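Side-chain contacts in dienelactone hydrolase (Anabaena variabilis, PDB 2O2G), which is probably a hydrolase of the alpha/beta-hydrolase clan, assigned to the dienelactone hydrolase family: residues Leu28-Pro31 against Asn32-Gly36; Ser44-Ser47 against Arg48-Arg52; Phe89-Gly92 against Leu93-Ser96; Asp180-Glu183 against Gln184-Thr187. One frame throughout, in Å; residues are numbered along the deposited sequence. Where two conformers were deposited one is given.

Contact 1 (Leu28-Pro31 against Asn32-Gly36)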
ATOM      1  N   LEU A  28       2.165 -13.868  -2.121  1.00 22.10           N
ATOM      2  CA  LEU A  28       1.797 -13.932  -0.717  1.00 24.02           C
ATOM      3  C   LEU A  28       2.864 -14.575   0.120  1.00 23.45           C
ATOM      4  O   LEU A  28       3.336 -15.682  -0.191  1.00 23.55           O
ATOM      5  CB  LEU A  28       0.510 -14.754  -0.565  1.00 27.07           C
ATOM      6  CG  LEU A  28      -0.131 -14.970   0.813  1.00 24.74           C
ATOM      7  CD1 LEU A  28      -0.677 -13.689   1.468  1.00 23.17           C
ATOM      8  CD2 LEU A  28      -1.246 -15.998   0.632  1.00 22.95           C
ATOM      9  N   VAL A  29       3.266 -13.884   1.177  1.00 24.06           N
ATOM     10  CA  VAL A  29       4.219 -14.456   2.144  1.00 23.49           C
ATOM     11  C   VAL A  29       3.610 -14.320   3.539  1.00 24.90           C
ATOM     12  O   VAL A  29       3.200 -13.237   3.908  1.00 24.48           O
ATOM     13  CB  VAL A  29       5.570 -13.707   2.166  1.00 21.76           C
ATOM     14  CG1 VAL A  29       6.476 -14.297   3.231  1.00 22.24           C
ATOM     15  CG2 VAL A  29       6.244 -13.756   0.833  1.00 31.08           C
ATOM     16  N   ILE A  30       3.588 -15.402   4.323  1.00 20.50           N
ATOM     17  CA  ILE A  30       3.013 -15.344   5.680  1.00 22.98           C
ATOM     18  C   ILE A  30       3.984 -15.951   6.672  1.00 22.76           C
ATOM     19  O   ILE A  30       4.040 -17.184   6.789  1.00 25.70           O
ATOM     20  CB  ILE A  30       1.687 -16.142   5.795  1.00 24.19           C
ATOM     21  CG1 ILE A  30       0.644 -15.627   4.813  1.00 21.45           C
ATOM     22  CG2 ILE A  30       1.113 -16.019   7.245  1.00 24.84           C
ATOM     23  CD1 ILE A  30      -0.596 -16.488   4.683  1.00 24.63           C
ATOM     24  N   PRO A  31       4.797 -15.118   7.339  1.00 21.95           N
ATOM     25  CA  PRO A  31       5.697 -15.778   8.304  1.00 23.63           C
ATOM     26  C   PRO A  31       4.961 -16.484   9.432  1.00 25.54           C
ATOM     27  O   PRO A  31       3.863 -16.098   9.782  1.00 24.47           O
ATOM     28  CB  PRO A  31       6.509 -14.616   8.889  1.00 21.74           C
ATOM     29  CG  PRO A  31       6.323 -13.435   7.930  1.00 23.48           C
ATOM     30  CD  PRO A  31       4.993 -13.650   7.298  1.00 20.92           C
ATOM     31  N   ASN A  32       5.603 -17.483  10.026  1.00 29.95           N
ATOM     32  CA  ASN A  32       5.014 -18.221  11.144  0.50 29.52           C
ATOM     33  C   ASN A  32       4.651 -17.259  12.264  1.00 27.91           C
ATOM     34  O   ASN A  32       5.419 -16.339  12.569  1.00 29.11           O
ATOM     35  CB  ASN A  32       5.995 -19.289  11.655  0.50 29.83           C
ATOM     36  CG  ASN A  32       6.256 -20.381  10.629  0.50 28.55           C
ATOM     37  OD1 ASN A  32       5.457 -20.585   9.716  0.50 25.22           O
ATOM     38  ND2 ASN A  32       7.378 -21.094  10.780  0.50 26.47           N
ATOM     39  N   GLY A  33       3.482 -17.456  12.861  1.00 27.22           N
ATOM     40  CA  GLY A  33       3.026 -16.598  13.945  1.00 26.85           C
ATOM     41  C   GLY A  33       2.571 -15.200  13.553  1.00 29.43           C
ATOM     42  O   GLY A  33       2.351 -14.358  14.428  1.00 29.33           O
ATOM     43  N   ALA A  34       2.405 -14.929  12.260  1.00 26.55           N
ATOM     44  CA  ALA A  34       1.979 -13.586  11.852  1.00 29.02           C
ATOM     45  C   ALA A  34       0.533 -13.286  12.267  1.00 27.29           C
ATOM     46  O   ALA A  34      -0.341 -14.152  12.232  1.00 26.38           O
ATOM     47  CB  ALA A  34       2.146 -13.368  10.328  1.00 25.60           C
ATOM     48  N   THR A  35       0.329 -12.038  12.647  1.00 29.73           N
ATOM     49  CA  THR A  35      -0.974 -11.506  13.042  1.00 29.56           C
ATOM     50  C   THR A  35      -1.472 -10.389  12.088  1.00 26.71           C
ATOM     51  O   THR A  35      -2.670 -10.157  12.014  1.00 26.88           O
ATOM     52  CB  THR A  35      -0.924 -10.947  14.474  1.00 27.95           C
ATOM     53  OG1 THR A  35      -0.110  -9.769  14.509  1.00 29.18           O
ATOM     54  CG2 THR A  35      -0.348 -11.977  15.429  1.00 34.50           C
ATOM     55  N   GLY A  36      -0.570  -9.723  11.368  1.00 25.61           N
ATOM     56  CA  GLY A  36      -0.947  -8.660  10.443  1.00 26.03           C
ATOM     57  C   GLY A  36      -0.498  -8.977   9.036  1.00 28.56           C
ATOM     58  O   GLY A  36       0.452  -9.765   8.845  1.00 25.16           O
TER
HETATM   59  O   HOH W   1       2.825 -19.261   8.164  1.00 31.07           O
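Pro31 and Ala34 close a type II beta turn, with Asn32 and Gly33 at its two corners. The backbone bond that defines it runs from Ala34 N to Pro31 O, 3.1 Å long and somewhat bent, with 142° at the hydrogen. Gly33 suits the second corner because its phi is positive (73°), a region that glycine enters without strain.

Two apolar contacts back Ala34 against the preceding residues. The methyl CB of Ala34 points back at the preceding segment and stands 4.2 Å from Pro31 CD, an edge of the proline ring. Ala34 CB is also 4.2 Å from Ile30 CG2. The first torsion of Ile30 (-58°) sets CG2 opposite the backbone N, on the carbonyl side and hence toward the turn, while the longer CG1-CD1 branch leads away. A small residue fits here, since Ala34 CB also rests 3.3 Å from Pro31 O.

Solvent supplies the third kind of link. One water donates to Ile30 O at 2.8 Å and reaches Asn32 OD1 only weakly, a doubtful bridge because Asn32 was modelled in two conformers.

Ile30 also packs on Thr111 and Ala34 on Leu114. The turn joins antiparallel strands 22-29 and 36-41 across the end of strand 66-70, which lies between them: Val29 bonds to Thr67 and Gly36 to Ala66 through their backbones.

Contact 2 (Ser44-Ser47 against Arg48-Arg52). With SO4 (sulfate ion), chain B.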
ATOM      1  N   SER A  44       1.833   3.860 -10.445  1.00 29.95           N
ATOM      2  CA  SER A  44       1.336   3.794 -11.799  1.00 27.99           C
ATOM      3  C   SER A  44       2.392   3.270 -12.730  1.00 29.89           C
ATOM      4  O   SER A  44       3.502   3.801 -12.756  1.00 31.69           O
ATOM      5  CB  SER A  44       0.877   5.173 -12.287  1.00 26.53           C
ATOM      6  OG  SER A  44      -0.146   5.685 -11.460  1.00 24.64           O
ATOM      7  N   GLY A  45       2.038   2.260 -13.506  1.00 26.55           N
ATOM      8  CA  GLY A  45       2.981   1.660 -14.456  1.00 30.35           C
ATOM      9  C   GLY A  45       3.848   0.578 -13.841  1.00 32.13           C
ATOM     10  O   GLY A  45       4.621  -0.066 -14.558  1.00 31.91           O
ATOM     11  N   SER A  46       3.689   0.331 -12.534  1.00 33.48           N
ATOM     12  CA  SER A  46       4.521  -0.644 -11.836  1.00 34.58           C
ATOM     13  C   SER A  46       3.791  -2.003 -11.701  1.00 34.97           C
ATOM     14  O   SER A  46       2.751  -2.237 -12.336  1.00 38.14           O
ATOM     15  CB  SER A  46       4.950  -0.070 -10.479  1.00 33.38           C
ATOM     16  OG  SER A  46       6.156  -0.664 -10.024  1.00 47.14           O
ATOM     17  N   SER A  47       4.345  -2.895 -10.887  1.00 34.26           N
ATOM     18  CA  SER A  47       3.783  -4.222 -10.724  1.00 34.40           C
ATOM     19  C   SER A  47       4.133  -4.788  -9.357  1.00 32.39           C
ATOM     20  O   SER A  47       4.791  -4.134  -8.543  1.00 32.84           O
ATOM     21  CB  SER A  47       4.386  -5.124 -11.785  1.00 33.38           C
ATOM     22  OG  SER A  47       5.771  -5.234 -11.557  1.00 28.11           O
ATOM     23  N   ARG A  48       3.713  -6.025  -9.130  1.00 28.95           N
ATOM     24  CA  ARG A  48       4.016  -6.715  -7.906  1.00 28.57           C
ATOM     25  C   ARG A  48       5.511  -7.031  -7.820  1.00 28.70           C
ATOM     26  O   ARG A  48       6.025  -7.376  -6.755  1.00 30.32           O
ATOM     27  CB  ARG A  48       3.166  -7.976  -7.788  1.00 28.99           C
ATOM     28  CG  ARG A  48       3.553  -9.099  -8.724  1.00 28.83           C
ATOM     29  CD  ARG A  48       2.497 -10.157  -8.684  1.00 23.33           C
ATOM     30  NE  ARG A  48       2.970 -11.421  -9.195  1.00 20.03           N
ATOM     31  CZ  ARG A  48       3.185 -11.700 -10.470  1.00 25.84           C
ATOM     32  NH1 ARG A  48       2.973 -10.792 -11.406  1.00 25.41           N
ATOM     33  NH2 ARG A  48       3.611 -12.909 -10.806  1.00 29.41           N
ATOM     34  N   TYR A  49       6.214  -6.915  -8.938  1.00 31.52           N
ATOM     35  CA  TYR A  49       7.661  -7.121  -8.962  1.00 32.03           C
ATOM     36  C   TYR A  49       8.454  -5.888  -8.633  1.00 31.25           C
ATOM     37  O   TYR A  49       9.664  -5.973  -8.619  1.00 29.59           O
ATOM     38  CB  TYR A  49       8.118  -7.629 -10.320  1.00 33.41           C
ATOM     39  CG  TYR A  49       7.751  -9.041 -10.529  1.00 36.77           C
ATOM     40  CD1 TYR A  49       8.420 -10.057  -9.850  1.00 46.55           C
ATOM     41  CD2 TYR A  49       6.745  -9.380 -11.407  1.00 41.97           C
ATOM     42  CE1 TYR A  49       8.086 -11.387 -10.060  1.00 49.04           C
ATOM     43  CE2 TYR A  49       6.405 -10.682 -11.625  1.00 49.41           C
ATOM     44  CZ  TYR A  49       7.075 -11.696 -10.949  1.00 52.17           C
ATOM     45  OH  TYR A  49       6.715 -13.007 -11.157  1.00 50.67           O
ATOM     46  N   SER A  50       7.795  -4.752  -8.368  1.00 33.87           N
ATOM     47  CA  SER A  50       8.523  -3.532  -7.987  1.00 32.78           C
ATOM     48  C   SER A  50       9.664  -3.862  -7.050  1.00 32.01           C
ATOM     49  O   SER A  50       9.393  -4.373  -5.968  1.00 32.27           O
ATOM     50  CB  SER A  50       7.622  -2.572  -7.211  1.00 33.38           C
ATOM     51  OG  SER A  50       8.410  -1.589  -6.543  1.00 28.38           O
ATOM     52  N   PRO A  51      10.913  -3.499  -7.404  1.00 33.91           N
ATOM     53  CA  PRO A  51      12.052  -3.765  -6.479  1.00 33.53           C
ATOM     54  C   PRO A  51      11.942  -2.963  -5.180  1.00 33.14           C
ATOM     55  O   PRO A  51      12.381  -3.403  -4.110  1.00 30.54           O
ATOM     56  CB  PRO A  51      13.298  -3.375  -7.285  1.00 34.82           C
ATOM     57  CG  PRO A  51      12.837  -2.825  -8.577  1.00 34.60           C
ATOM     58  CD  PRO A  51      11.326  -2.789  -8.628  1.00 35.85           C
ATOM     59  N   ARG A  52      11.302  -1.802  -5.269  1.00 32.76           N
ATOM     60  CA  ARG A  52      11.088  -0.976  -4.090  1.00 31.75           C
ATOM     61  C   ARG A  52      10.124  -1.593  -3.119  1.00 29.39           C
ATOM     62  O   ARG A  52      10.398  -1.653  -1.923  1.00 30.12           O
ATOM     63  CB  ARG A  52      10.590   0.390  -4.499  1.00 28.01           C
ATOM     64  CG  ARG A  52      11.689   1.194  -5.104  1.00 37.72           C
ATOM     65  CD  ARG A  52      11.222   2.539  -5.481  1.00 38.06           C
ATOM     66  NE  ARG A  52      10.291   2.507  -6.590  1.00 36.73           N
ATOM     67  CZ  ARG A  52      10.642   2.343  -7.851  1.00 40.01           C
ATOM     68  NH1 ARG A  52      11.903   2.143  -8.193  1.00 38.18           N
ATOM     69  NH2 ARG A  52       9.724   2.360  -8.791  1.00 49.03           N
TER
HETATM   70  S   SO4 B 223       6.597   1.721  -7.100  1.00 24.56           S
HETATM   71  O1  SO4 B 223       5.428   0.907  -6.818  1.00 18.37           O
HETATM   72  O2  SO4 B 223       7.138   1.223  -8.332  1.00 27.45           O
HETATM   73  O3  SO4 B 223       7.568   1.437  -6.061  1.00 31.81           O
HETATM   74  O4  SO4 B 223       6.292   3.146  -7.154  1.00 25.21           O
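Ser47 and Ser50 bracket a type I beta turn that leads straight into helix 51-63, with Ser50 as the N-cap. Ser50 N donates to Ser47 O (3.1 Å, 164°), while Ser47 OG accepts from Tyr49 N at 3.1 Å. Serine suits both places: its short hydroxyl reaches nearby main-chain N-H groups, and Ser50 OG takes its principal bond, as a helix cap, from Asn53 N.

The turn brings polar side chains around a sulfate, probably from the crystallisation liquor, and Arg52 shows how it is held. Arg52 CB lies 3.6 Å from sulfate O3. The chain runs extended to CD and then bends at chi3 (-69°), which turns NE and NH2 toward the anion. Arg52 NE donates to sulfate O3 at 3.0 Å, and Arg52 NH2, at the tip, donates to sulfate O2 at 2.9 Å, so one arginine holds two oxygens, while sulfate O4 stands at the edge of the guanidinium, in its plane. Gly43 N and Arg145 NH2 also donate to the sulfate. Ser50 OG also donates to O3, and O2 has a second donor as well: Ser46 OG, 2.7 Å away.

Contact 3 (Phe89-Gly92 against Leu93-Ser96)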
ATOM      1  N   PHE A  89      -3.804   5.631 -14.034  1.00 24.17           N
ATOM      2  CA  PHE A  89      -4.033   6.774 -13.143  1.00 25.20           C
ATOM      3  C   PHE A  89      -5.490   6.824 -12.660  1.00 26.67           C
ATOM      4  O   PHE A  89      -5.885   7.807 -12.027  1.00 27.48           O
ATOM      5  CB  PHE A  89      -3.672   8.098 -13.838  1.00 26.43           C
ATOM      6  CG  PHE A  89      -2.322   8.091 -14.485  1.00 21.03           C
ATOM      7  CD1 PHE A  89      -1.170   7.859 -13.715  1.00 28.09           C
ATOM      8  CD2 PHE A  89      -2.191   8.293 -15.846  1.00 22.28           C
ATOM      9  CE1 PHE A  89       0.057   7.809 -14.298  1.00 28.17           C
ATOM     10  CE2 PHE A  89      -0.937   8.282 -16.437  1.00 28.40           C
ATOM     11  CZ  PHE A  89       0.183   8.028 -15.657  1.00 24.15           C
ATOM     12  N   ASP A  90      -6.269   5.770 -12.928  1.00 25.68           N
ATOM     13  CA  ASP A  90      -7.708   5.737 -12.591  1.00 27.40           C
ATOM     14  C   ASP A  90      -7.835   5.336 -11.138  1.00 25.99           C
ATOM     15  O   ASP A  90      -7.909   4.153 -10.790  1.00 21.80           O
ATOM     16  CB  ASP A  90      -8.443   4.781 -13.530  1.00 25.36           C
ATOM     17  CG  ASP A  90      -9.935   4.811 -13.354  1.00 30.76           C
ATOM     18  OD1 ASP A  90     -10.451   5.152 -12.259  1.00 27.93           O
ATOM     19  OD2 ASP A  90     -10.604   4.476 -14.356  1.00 22.53           O
ATOM     20  N   ILE A  91      -7.873   6.343 -10.279  1.00 26.14           N
ATOM     21  CA  ILE A  91      -7.827   6.070  -8.839  1.00 27.06           C
ATOM     22  C   ILE A  91      -9.058   5.293  -8.356  1.00 25.20           C
ATOM     23  O   ILE A  91      -8.938   4.495  -7.437  1.00 26.86           O
ATOM     24  CB  ILE A  91      -7.583   7.359  -7.977  1.00 29.52           C
ATOM     25  CG1 ILE A  91      -6.328   8.115  -8.439  1.00 29.01           C
ATOM     26  CG2 ILE A  91      -7.503   7.023  -6.496  1.00 27.67           C
ATOM     27  CD1 ILE A  91      -5.041   7.294  -8.468  1.00 42.01           C
ATOM     28  N   GLY A  92     -10.192   5.480  -9.009  1.00 25.44           N
ATOM     29  CA  GLY A  92     -11.423   4.789  -8.622  1.00 27.10           C
ATOM     30  C   GLY A  92     -11.285   3.302  -8.859  1.00 29.69           C
ATOM     31  O   GLY A  92     -11.627   2.482  -8.003  1.00 28.00           O
ATOM     32  N   LEU A  93     -10.788   2.964 -10.044  1.00 26.81           N
ATOM     33  CA  LEU A  93     -10.561   1.587 -10.406  1.00 28.42           C
ATOM     34  C   LEU A  93      -9.509   0.962  -9.488  1.00 25.61           C
ATOM     35  O   LEU A  93      -9.727  -0.087  -8.940  1.00 26.04           O
ATOM     36  CB  LEU A  93     -10.056   1.510 -11.832  1.00 24.95           C
ATOM     37  CG  LEU A  93      -9.791   0.105 -12.366  1.00 34.44           C
ATOM     38  CD1 LEU A  93     -11.065  -0.684 -12.506  1.00 31.66           C
ATOM     39  CD2 LEU A  93      -9.126   0.216 -13.723  1.00 38.34           C
ATOM     40  N   LEU A  94      -8.382   1.632  -9.304  1.00 23.73           N
ATOM     41  CA  LEU A  94      -7.291   1.046  -8.524  1.00 26.60           C
ATOM     42  C   LEU A  94      -7.778   0.791  -7.116  1.00 23.48           C
ATOM     43  O   LEU A  94      -7.488  -0.243  -6.534  1.00 26.05           O
ATOM     44  CB  LEU A  94      -6.042   1.935  -8.535  1.00 27.72           C
ATOM     45  CG  LEU A  94      -5.413   2.208  -9.910  1.00 30.24           C
ATOM     46  CD1 LEU A  94      -4.368   3.302  -9.718  1.00 32.33           C
ATOM     47  CD2 LEU A  94      -4.817   0.927 -10.529  1.00 29.97           C
ATOM     48  N   ALA A  95      -8.561   1.714  -6.565  1.00 22.12           N
ATOM     49  CA  ALA A  95      -9.073   1.518  -5.202  1.00 23.77           C
ATOM     50  C   ALA A  95     -10.056   0.366  -5.136  1.00 22.90           C
ATOM     51  O   ALA A  95     -10.104  -0.387  -4.126  1.00 24.74           O
ATOM     52  CB  ALA A  95      -9.719   2.775  -4.667  1.00 24.78           C
ATOM     53  N   SER A  96     -10.839   0.197  -6.190  1.00 23.71           N
ATOM     54  CA  SER A  96     -11.793  -0.894  -6.184  1.00 24.88           C
ATOM     55  C   SER A  96     -11.022  -2.200  -6.230  1.00 23.01           C
ATOM     56  O   SER A  96     -11.437  -3.175  -5.641  1.00 20.33           O
ATOM     57  CB  SER A  96     -12.768  -0.840  -7.368  1.00 25.26           C
ATOM     58  OG  SER A  96     -12.117  -1.245  -8.575  1.00 34.71           O
TER
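Asp90 caps the N-terminus of helix 91-107, its carboxylate receiving the main-chain N-H of Leu93 in the first turn. Leu93 N lies 3.1 Å from Asp90 OD1 in a nearly straight bond (169°), approaching from above the carboxylate plane. The torsion responsible is chi1 of -173°, which swings CG opposite the Asp90 nitrogen and forward along the chain, over the start of the helix. Aspartate suits this place because the negative group probably also interacts favourably with the positive end of the helix dipole.

The same carboxylate lies against Leu93, whose side chain crosses it at about a right angle, with Asp90 CG 3.6 Å from Leu93 CB. Beyond CB the leucine reaches Leu87.

Leu94 turns the other way. Its chi1 of -61° places CG opposite its own carbonyl carbon and back over the helix start, 3.3 Å from Asp90 O, the atom that accepts from Leu94 N. Leu94 CD1 then meets Ile91 CD1 at 4.2 Å, one turn apart, and the side chain continues into the interior against Leu72, Leu73 and Ala127. Ala95, small enough for close packing, faces Val130 of helix 123-134.

Ser96 turns its hydroxyl back on the preceding turn of the helix, and Ser96 OG donates at 2.7 Å to Leu93 O, in the carbonyl plane and on a lone pair.

Contact 4 (Asp180-Glu183 against Gln184-Thr187)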
ATOM      1  N   ASP A 180      -1.322  19.181   3.633  1.00 27.76           N
ATOM      2  CA  ASP A 180      -2.733  19.496   3.432  1.00 27.76           C
ATOM      3  C   ASP A 180      -3.615  18.284   3.745  1.00 25.82           C
ATOM      4  O   ASP A 180      -4.597  18.399   4.464  1.00 26.28           O
ATOM      5  CB  ASP A 180      -3.014  19.945   1.984  1.00 30.08           C
ATOM      6  CG  ASP A 180      -2.476  21.355   1.657  1.00 37.32           C
ATOM      7  OD1 ASP A 180      -1.830  22.032   2.510  1.00 42.99           O
ATOM      8  OD2 ASP A 180      -2.723  21.788   0.507  1.00 51.28           O
ATOM      9  N   ALA A 181      -3.253  17.120   3.217  1.00 25.87           N
ATOM     10  CA  ALA A 181      -4.013  15.879   3.446  1.00 23.76           C
ATOM     11  C   ALA A 181      -4.106  15.480   4.924  1.00 24.20           C
ATOM     12  O   ALA A 181      -5.154  15.010   5.383  1.00 24.27           O
ATOM     13  CB  ALA A 181      -3.385  14.731   2.651  1.00 25.81           C
ATOM     14  N   LEU A 182      -3.007  15.689   5.656  1.00 25.22           N
ATOM     15  CA  LEU A 182      -2.903  15.342   7.066  1.00 24.39           C
ATOM     16  C   LEU A 182      -3.945  16.061   7.878  1.00 25.00           C
ATOM     17  O   LEU A 182      -4.468  15.502   8.833  1.00 25.20           O
ATOM     18  CB  LEU A 182      -1.515  15.664   7.638  1.00 26.93           C
ATOM     19  CG  LEU A 182      -1.181  14.934   8.965  1.00 26.76           C
ATOM     20  CD1 LEU A 182      -0.861  13.461   8.717  1.00 28.11           C
ATOM     21  CD2 LEU A 182      -0.021  15.581   9.665  1.00 28.58           C
ATOM     22  N   GLU A 183      -4.229  17.306   7.506  1.00 27.80           N
ATOM     23  CA  GLU A 183      -5.258  18.093   8.173  1.00 28.58           C
ATOM     24  C   GLU A 183      -6.672  17.576   7.905  1.00 29.83           C
ATOM     25  O   GLU A 183      -7.568  17.771   8.736  1.00 30.52           O
ATOM     26  CB  GLU A 183      -5.177  19.566   7.740  1.00 29.43           C
ATOM     27  CG  GLU A 183      -3.880  20.275   8.126  1.00 33.96           C
ATOM     28  CD  GLU A 183      -3.579  20.232   9.632  1.00 51.60           C
ATOM     29  OE1 GLU A 183      -4.186  21.032  10.381  1.00 59.98           O
ATOM     30  OE2 GLU A 183      -2.711  19.413  10.057  1.00 59.49           O
ATOM     31  N   GLN A 184      -6.876  16.934   6.758  1.00 27.59           N
ATOM     32  CA  GLN A 184      -8.179  16.413   6.391  0.50 26.18           C
ATOM     33  C   GLN A 184      -8.455  15.069   7.088  1.00 27.02           C
ATOM     34  O   GLN A 184      -9.623  14.695   7.279  1.00 27.74           O
ATOM     35  CB  GLN A 184      -8.283  16.299   4.864  0.50 26.13           C
ATOM     36  CG  GLN A 184      -7.960  17.606   4.103  0.50 21.68           C
ATOM     37  CD  GLN A 184      -7.951  17.451   2.586  0.50 26.22           C
ATOM     38  OE1 GLN A 184      -8.956  17.060   1.973  0.50 32.09           O
ATOM     39  NE2 GLN A 184      -6.812  17.763   1.968  0.50 28.30           N
ATOM     40  N   LEU A 185      -7.390  14.345   7.460  1.00 26.69           N
ATOM     41  CA  LEU A 185      -7.539  13.091   8.188  1.00 27.79           C
ATOM     42  C   LEU A 185      -8.076  13.401   9.597  1.00 30.35           C
ATOM     43  O   LEU A 185      -7.704  14.412  10.207  1.00 29.44           O
ATOM     44  CB  LEU A 185      -6.211  12.312   8.267  1.00 27.58           C
ATOM     45  CG  LEU A 185      -5.664  11.808   6.935  1.00 20.57           C
ATOM     46  CD1 LEU A 185      -4.208  11.356   7.028  1.00 30.44           C
ATOM     47  CD2 LEU A 185      -6.565  10.695   6.416  1.00 26.96           C
ATOM     48  N   GLN A 186      -8.987  12.551  10.078  1.00 28.40           N
ATOM     49  CA  GLN A 186      -9.592  12.678  11.398  1.00 28.81           C
ATOM     50  C   GLN A 186      -9.202  11.532  12.331  1.00 28.56           C
ATOM     51  O   GLN A 186      -9.669  11.476  13.457  1.00 32.75           O
ATOM     52  CB  GLN A 186     -11.130  12.714  11.261  1.00 28.45           C
ATOM     53  CG  GLN A 186     -11.622  13.826  10.354  1.00 27.88           C
ATOM     54  CD  GLN A 186     -11.219  15.181  10.861  1.00 21.41           C
ATOM     55  OE1 GLN A 186     -11.582  15.564  11.973  1.00 39.53           O
ATOM     56  NE2 GLN A 186     -10.476  15.928  10.051  1.00 22.44           N
ATOM     57  N   THR A 187      -8.337  10.636  11.872  1.00 28.61           N
ATOM     58  CA  THR A 187      -7.919   9.476  12.644  1.00 28.32           C
ATOM     59  C   THR A 187      -6.524   9.727  13.206  1.00 27.70           C
ATOM     60  O   THR A 187      -5.962  10.808  12.994  1.00 25.95           O
ATOM     61  CB  THR A 187      -7.908   8.219  11.730  1.00 31.99           C
ATOM     62  OG1 THR A 187      -7.581   7.045  12.496  1.00 35.11           O
ATOM     63  CG2 THR A 187      -6.913   8.387  10.562  1.00 28.66           C
TER
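Ala181 O receives two main-chain donors, Gln184 N and Leu185 N, near the C-terminal end of helix 172-184, ahead of strand 189-194. The two bonds differ in direction. Leu185 N, four residues on, lies in the carbonyl plane at 3.1 Å; Gln184 N, three residues on, sits closer at 2.9 Å from Ala181 O but well above that plane (64° out of it). Such sharing is common in the last turn of a helix. Leu185 N also makes a weak hydrogen bond to Leu182 O.

Side chains pack against the same turn. Leu182 CD1 and Leu185 CD1 meet at 4.3 Å on the buried side, where branched apolar residues suit the packing. Gln184 folds back along the helix, its chi1 of -54° putting CG beside its own nitrogen and 3.5 Å from Asp180 O. From there the extended chain carries NE2 to Asp180 O as a weak bond, a doubtful one because Gln184 has two modelled conformers.

Around this first shell, Leu182 rests on Leu165 and Leu185 on Thr163, both of strand 163-168, while Ala181 and Gln184 touch Leu156. Lys189 NZ ties the loop down by binding both Leu182 O and Leu185 O.

The exposed Gln186, bent at its second torsion, turns its amide back on the chain: NE2 reaches Gln184 O at 3.2 Å in an almost straight bond (176°), coming from above that carbonyl's plane.

Overall arrangement
The four contacts follow one another along a single alpha/beta-hydrolase-type domain. Contacts 2 and 3 touch, Ser44 OG lying 3.3 Å from Phe89 CD1, with centres about 16 Å apart. Both border the probable active site: Ser46 lies near, without touching, the predicted triad of Ser122, His199 and Asp171, Leu94 near the nucleophile elbow, and Ser44 OG bonds to Thr123, next to the presumed nucleophile. The sulfate in contact 2 probably comes from the crystallisation liquor, perhaps marking a pocket for an anion. Contact 1 is a beta turn and contact 4 a helix C-terminus, both peripheral packing, their centres about 31 Å apart; contact 1 lies across the chain's centre from contact 3.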